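AxyAgu115A (Amphibacillus xylanus NBRC 15112, PDB 6NPS) probably acts as a glycoside hydrolase family 115 alpha-glucuronidase, removing glucuronic acid side groups from arabinoglucuronoxylan. Local coordinates at residues A[597-610]-A[653-667]. The protein carries 3 engineered substitutions. Numbering follows the deposited sequence.
Sequences LNLIEANKLAEQVK and PVLSYVLPVNKPRLL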
loop_
_atom_site.group_PDB
_atom_site.type_symbol
_atom_site.label_atom_id
_atom_site.label_comp_id
_atom_site.label_asym_id
_atom_site.label_seq_id
_atom_site.Cartn_x
_atom_site.Cartn_y
_atom_site.Cartn_z
ATOM N N LEU A 597 10.059 4.781 -5.139
ATOM C CA LEU A 597 11.121 4.698 -6.125
ATOM C C LEU A 597 12.512 4.893 -5.514
ATOM O O LEU A 597 13.495 4.975 -6.266
ATOM C CB LEU A 597 10.882 5.753 -7.238
ATOM C CG LEU A 597 9.512 5.670 -7.930
ATOM C CD1 LEU A 597 9.150 6.936 -8.747
ATOM C CD2 LEU A 597 9.464 4.418 -8.799
ATOM N N ASN A 598 12.611 4.947 -4.183
ATOM C CA ASN A 598 13.859 5.160 -3.432
ATOM C C ASN A 598 14.508 6.490 -3.835
ATOM O O ASN A 598 15.746 6.587 -3.930
ATOM C CB ASN A 598 14.864 4.026 -3.646
ATOM C CG ASN A 598 15.774 3.731 -2.407
ATOM O OD1 ASN A 598 15.451 2.811 -1.675
ATOM N ND2 ASN A 598 16.852 4.482 -2.175
ATOM N N LEU A 599 13.703 7.487 -4.170
ATOM C CA LEU A 599 14.244 8.795 -4.564
ATOM C C LEU A 599 14.572 9.619 -3.323
ATOM O O LEU A 599 13.723 9.798 -2.451
ATOM C CB LEU A 599 13.225 9.567 -5.413
ATOM C CG LEU A 599 12.878 8.954 -6.766
ATOM C CD1 LEU A 599 12.049 9.950 -7.514
ATOM C CD2 LEU A 599 14.132 8.572 -7.564
ATOM N N ILE A 600 15.786 10.143 -3.249
ATOM C CA ILE A 600 16.207 10.913 -2.074
ATOM C C ILE A 600 15.305 12.117 -1.843
ATOM O O ILE A 600 15.068 12.510 -0.692
ATOM C CB ILE A 600 17.672 11.382 -2.206
ATOM C CG1 ILE A 600 18.593 10.242 -2.683
ATOM C CG2 ILE A 600 18.174 11.969 -0.901
ATOM C CD1 ILE A 600 18.731 9.137 -1.670
ATOM N N GLU A 601 14.752 12.690 -2.907
ATOM C CA GLU A 601 13.879 13.857 -2.784
ATOM C C GLU A 601 12.620 13.573 -1.979
ATOM O O GLU A 601 11.973 14.522 -1.515
ATOM C CB GLU A 601 13.492 14.371 -4.166
ATOM C CG GLU A 601 12.456 13.522 -4.881
ATOM C CD GLU A 601 12.212 13.967 -6.331
ATOM O OE1 GLU A 601 13.161 13.885 -7.156
ATOM O OE2 GLU A 601 11.069 14.395 -6.637
ATOM N N ALA A 602 12.266 12.301 -1.765
ATOM C CA ALA A 602 11.181 11.995 -0.828
ATOM C C ALA A 602 11.397 12.629 0.540
ATOM O O ALA A 602 10.442 13.057 1.195
ATOM C CB ALA A 602 11.054 10.480 -0.661
ATOM N N ASN A 603 12.632 12.671 1.010
ATOM C CA ASN A 603 12.865 13.044 2.399
ATOM C C ASN A 603 12.523 14.513 2.640
ATOM O O ASN A 603 11.900 14.867 3.656
ATOM C CB ASN A 603 14.306 12.688 2.775
ATOM C CG ASN A 603 14.529 11.170 2.792
ATOM O OD1 ASN A 603 13.569 10.398 2.719
ATOM N ND2 ASN A 603 15.778 10.744 2.849
ATOM N N LYS A 604 12.849 15.373 1.681
ATOM C CA LYS A 604 12.463 16.774 1.778
ATOM C C LYS A 604 10.951 16.956 1.692
ATOM O O LYS A 604 10.400 17.856 2.329
ATOM C CB LYS A 604 13.152 17.574 0.670
ATOM C CG LYS A 604 13.904 18.773 1.213
ATOM C CD LYS A 604 15.162 18.346 1.979
ATOM C CE LYS A 604 16.259 17.873 1.024
ATOM N NZ LYS A 604 17.369 17.098 1.676
ATOM N N LEU A 605 10.266 16.128 0.902
ATOM C CA LEU A 605 8.817 16.248 0.825
ATOM C C LEU A 605 8.180 15.869 2.159
ATOM O O LEU A 605 7.201 16.498 2.591
ATOM C CB LEU A 605 8.284 15.370 -0.319
ATOM C CG LEU A 605 8.598 15.854 -1.728
ATOM C CD1 LEU A 605 8.293 14.765 -2.786
ATOM C CD2 LEU A 605 7.802 17.119 -2.023
ATOM N N ALA A 606 8.754 14.884 2.861
ATOM C CA ALA A 606 8.200 14.506 4.164
ATOM C C ALA A 606 8.277 15.667 5.151
ATOM O O ALA A 606 7.340 15.900 5.939
ATOM C CB ALA A 606 8.945 13.293 4.731
ATOM N N GLU A 607 9.411 16.371 5.164
ATOM C CA GLU A 607 9.552 17.530 6.037
ATOM C C GLU A 607 8.539 18.612 5.675
ATOM O O GLU A 607 8.013 19.285 6.568
ATOM C CB GLU A 607 10.979 18.080 5.969
ATOM C CG GLU A 607 12.023 17.059 6.416
ATOM C CD GLU A 607 11.873 16.597 7.873
ATOM O OE1 GLU A 607 12.182 15.420 8.153
ATOM O OE2 GLU A 607 11.461 17.397 8.744
ATOM N N GLN A 608 8.218 18.760 4.389
ATOM C CA GLN A 608 7.198 19.736 3.994
ATOM C C GLN A 608 5.805 19.322 4.484
ATOM O O GLN A 608 5.012 20.177 4.895
ATOM C CB GLN A 608 7.234 19.934 2.477
ATOM C CG GLN A 608 8.479 20.720 2.078
ATOM C CD GLN A 608 8.669 20.802 0.581
ATOM O OE1 GLN A 608 8.102 20.021 -0.173
ATOM N NE2 GLN A 608 9.485 21.761 0.140
ATOM N N VAL A 609 5.499 18.018 4.471
ATOM C CA VAL A 609 4.219 17.550 4.999
ATOM C C VAL A 609 4.119 17.868 6.479
ATOM O O VAL A 609 3.113 18.415 6.951
ATOM C CB VAL A 609 4.050 16.046 4.717
ATOM C CG1 VAL A 609 2.766 15.502 5.428
ATOM C CG2 VAL A 609 4.001 15.774 3.200
ATOM N N LYS A 610 5.185 17.566 7.216
ATOM C CA LYS A 610 5.254 17.832 8.647
ATOM C C LYS A 610 5.025 19.308 8.955
ATOM O O LYS A 610 4.324 19.665 9.920
ATOM C CB LYS A 610 6.631 17.383 9.161
ATOM C CG LYS A 610 6.687 16.766 10.522
ATOM C CD LYS A 610 8.152 16.524 11.007
ATOM C CE LYS A 610 9.017 15.868 9.950
ATOM N NZ LYS A 610 10.360 15.410 10.520
ATOM N N PRO A 653 -1.212 12.152 8.143
ATOM C CA PRO A 653 -0.365 11.621 7.051
ATOM C C PRO A 653 0.764 10.780 7.611
ATOM O O PRO A 653 1.348 11.103 8.650
ATOM C CB PRO A 653 0.192 12.883 6.372
ATOM C CG PRO A 653 -0.729 13.990 6.795
ATOM C CD PRO A 653 -1.305 13.630 8.126
ATOM N N VAL A 654 1.061 9.681 6.928
ATOM C CA VAL A 654 2.206 8.858 7.276
ATOM C C VAL A 654 3.365 9.298 6.377
ATOM O O VAL A 654 3.207 9.383 5.152
ATOM C CB VAL A 654 1.899 7.367 7.079
ATOM C CG1 VAL A 654 3.176 6.514 7.351
ATOM C CG2 VAL A 654 0.750 6.919 8.005
ATOM N N LEU A 655 4.513 9.604 6.970
ATOM C CA LEU A 655 5.643 10.120 6.189
ATOM C C LEU A 655 6.517 8.957 5.761
ATOM O O LEU A 655 6.795 8.062 6.566
ATOM C CB LEU A 655 6.505 11.073 7.014
ATOM C CG LEU A 655 5.748 12.188 7.727
ATOM C CD1 LEU A 655 6.739 12.990 8.524
ATOM C CD2 LEU A 655 5.071 13.040 6.683
ATOM N N SER A 656 7.001 8.992 4.519
ATOM C CA SER A 656 7.900 7.951 4.036
ATOM C C SER A 656 9.284 8.561 3.918
ATOM O O SER A 656 9.420 9.655 3.366
ATOM C CB SER A 656 7.462 7.428 2.674
ATOM O OG SER A 656 6.210 6.757 2.741
ATOM N N TYR A 657 10.295 7.878 4.438
ATOM C CA TYR A 657 11.673 8.309 4.273
ATOM C C TYR A 657 12.480 7.241 3.551
ATOM O O TYR A 657 12.265 6.048 3.737
ATOM C CB TYR A 657 12.354 8.621 5.605
ATOM C CG TYR A 657 11.891 9.916 6.208
ATOM C CD1 TYR A 657 10.743 9.945 7.025
ATOM C CD2 TYR A 657 12.575 11.095 5.998
ATOM C CE1 TYR A 657 10.305 11.114 7.613
ATOM C CE2 TYR A 657 12.137 12.299 6.583
ATOM C CZ TYR A 657 10.997 12.286 7.396
ATOM O OH TYR A 657 10.529 13.421 7.996
ATOM N N VAL A 658 13.444 7.680 2.758
ATOM C CA VAL A 658 14.210 6.780 1.891
ATOM C C VAL A 658 15.603 6.622 2.466
ATOM O O VAL A 658 16.144 7.564 3.058
ATOM C CB VAL A 658 14.209 7.386 0.472
ATOM C CG1 VAL A 658 15.313 6.886 -0.371
ATOM C CG2 VAL A 658 12.818 7.135 -0.177
ATOM N N LEU A 659 16.177 5.428 2.311
ATOM C CA LEU A 659 17.564 5.174 2.646
ATOM C C LEU A 659 18.326 5.025 1.326
ATOM O O LEU A 659 17.946 4.180 0.491
ATOM C CB LEU A 659 17.708 3.907 3.507
ATOM C CG LEU A 659 16.919 3.978 4.847
ATOM C CD1 LEU A 659 16.812 2.620 5.578
ATOM C CD2 LEU A 659 17.573 5.004 5.749
ATOM N N PRO A 660 19.383 5.811 1.085
ATOM C CA PRO A 660 20.067 5.769 -0.232
ATOM C C PRO A 660 20.579 4.387 -0.583
ATOM O O PRO A 660 21.077 3.666 0.260
ATOM C CB PRO A 660 21.243 6.739 -0.064
ATOM C CG PRO A 660 21.076 7.381 1.281
ATOM C CD PRO A 660 20.106 6.594 2.100
ATOM N N VAL A 661 20.539 4.046 -1.870
ATOM C CA VAL A 661 21.161 2.795 -2.287
ATOM C C VAL A 661 22.659 3.014 -2.513
ATOM O O VAL A 661 23.140 4.149 -2.532
ATOM C CB VAL A 661 20.498 2.239 -3.561
ATOM C CG1 VAL A 661 19.001 1.940 -3.284
ATOM C CG2 VAL A 661 20.670 3.238 -4.720
ATOM N N ASN A 662 23.382 1.932 -2.739
ATOM C CA ASN A 662 24.850 1.966 -2.839
ATOM C C ASN A 662 25.360 2.468 -4.191
ATOM O O ASN A 662 26.337 3.223 -4.237
ATOM C CB ASN A 662 25.420 0.583 -2.581
ATOM C CG ASN A 662 25.148 0.086 -1.145
ATOM O OD1 ASN A 662 25.101 0.870 -0.203
ATOM N ND2 ASN A 662 24.998 -1.236 -0.988
ATOM N N LYS A 663 24.728 2.031 -5.352
ATOM C CA LYS A 663 25.348 2.405 -6.630
ATOM C C LYS A 663 24.856 3.769 -7.095
ATOM O O LYS A 663 23.737 4.171 -6.771
ATOM C CB LYS A 663 25.032 1.371 -7.700
ATOM C CG LYS A 663 25.869 0.106 -7.609
ATOM C CD LYS A 663 25.531 -0.861 -8.730
ATOM C CE LYS A 663 26.139 -2.252 -8.469
ATOM N NZ LYS A 663 26.612 -2.439 -7.051
ATOM N N PRO A 664 25.676 4.519 -7.891
ATOM C CA PRO A 664 25.267 5.867 -8.358
ATOM C C PRO A 664 24.261 5.812 -9.503
ATOM O O PRO A 664 24.530 6.115 -10.683
ATOM C CB PRO A 664 26.606 6.493 -8.778
ATOM C CG PRO A 664 27.419 5.363 -9.196
ATOM C CD PRO A 664 27.063 4.210 -8.271
ATOM N N ARG A 665 23.063 5.421 -9.146
ATOM C CA ARG A 665 21.988 5.221 -10.087
ATOM C C ARG A 665 21.164 6.495 -10.197
ATOM O O ARG A 665 21.085 7.314 -9.262
ATOM C CB ARG A 665 21.093 4.047 -9.631
ATOM C CG ARG A 665 21.778 2.717 -9.539
ATOM C CD ARG A 665 21.146 1.747 -8.449
ATOM N NE ARG A 665 19.681 1.876 -8.394
ATOM C CZ ARG A 665 18.909 1.219 -7.530
ATOM N NH1 ARG A 665 19.498 0.414 -6.643
ATOM N NH2 ARG A 665 17.563 1.411 -7.528
ATOM N N LEU A 666 20.507 6.633 -11.351
ATOM C CA LEU A 666 19.695 7.791 -11.648
ATOM C C LEU A 666 18.385 7.328 -12.263
ATOM O O LEU A 666 18.378 6.517 -13.198
ATOM C CB LEU A 666 20.439 8.720 -12.651
ATOM C CG LEU A 666 21.644 9.474 -12.096
ATOM C CD1 LEU A 666 22.283 10.300 -13.270
ATOM C CD2 LEU A 666 21.227 10.394 -10.951
ATOM N N LEU A 667 17.290 7.876 -11.787
ATOM C CA LEU A 667 15.989 7.544 -12.329
ATOM C C LEU A 667 15.596 8.616 -13.337
ATOM O O LEU A 667 15.634 9.806 -13.020
ATOM C CB LEU A 667 14.965 7.443 -11.191
ATOM C CG LEU A 667 13.577 7.096 -11.720
ATOM C CD1 LEU A 667 13.589 5.606 -12.125
ATOM C CD2 LEU A 667 12.517 7.376 -10.663
HETATM O O HOH W 1 14.534 3.411 0.973
#
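Ala606 lies against Leu655 and Asn603 against Tyr657 where helix 601-610 runs roughly antiparallel to strand 655-657, their axes 7.3 Å apart at closest and 153° between directions. The pairing illustrates how one amide can read an extended backbone: Asn603 OD1 takes the N-H of Val658 at 2.7 Å, in the carbonyl plane and on a lone pair, while Asn603 ND2 reaches Val658 O at 3.2 Å, almost within its own amide plane. Both backbone polar atoms of Val658, its N-H and its C=O, are thus bound by one side chain, each bond nearly straight (165° and 170°). Next to it, the Tyr657 ring receives Ala606 CB over one face, a CH-pi contact 3.9 Å from the centroid. Its hydroxyl donates to Glu607 OE1 at 2.6 Å; OE1 lies at the ring edge, in its plane, and the hydroxyl meets it from above the carboxylate plane. In one of its two conformers, Lys610 NZ forms a salt bridge with Glu607 OE2 at 2.9 Å, on the syn side. A leucine in place of Tyr657 would probably leave Glu607 without its hydroxyl donor and deprive Ala606 of its aromatic face. Further along, Val658 inserts CG2 against Ala602 CB, and Asn598 ND2 bonds Leu659 O at 2.9 Å from above the carbonyl plane, while a water links Asn598 OD1 to Leu659 N. Leu667 CD2 closes the far end against Leu597 and Leu599. Asn598, at positive phi, is the C-prime residue of the Schellman motif that ends helix 564-596. The contact lays the turn between that helix and helix 601-629 against the segment leading into strand 666-670. Leu655 and Tyr657 also pair antiparallel with a strand of the second subunit, making this a helix-backed, intersubunit beta-sheet at the dimer interface.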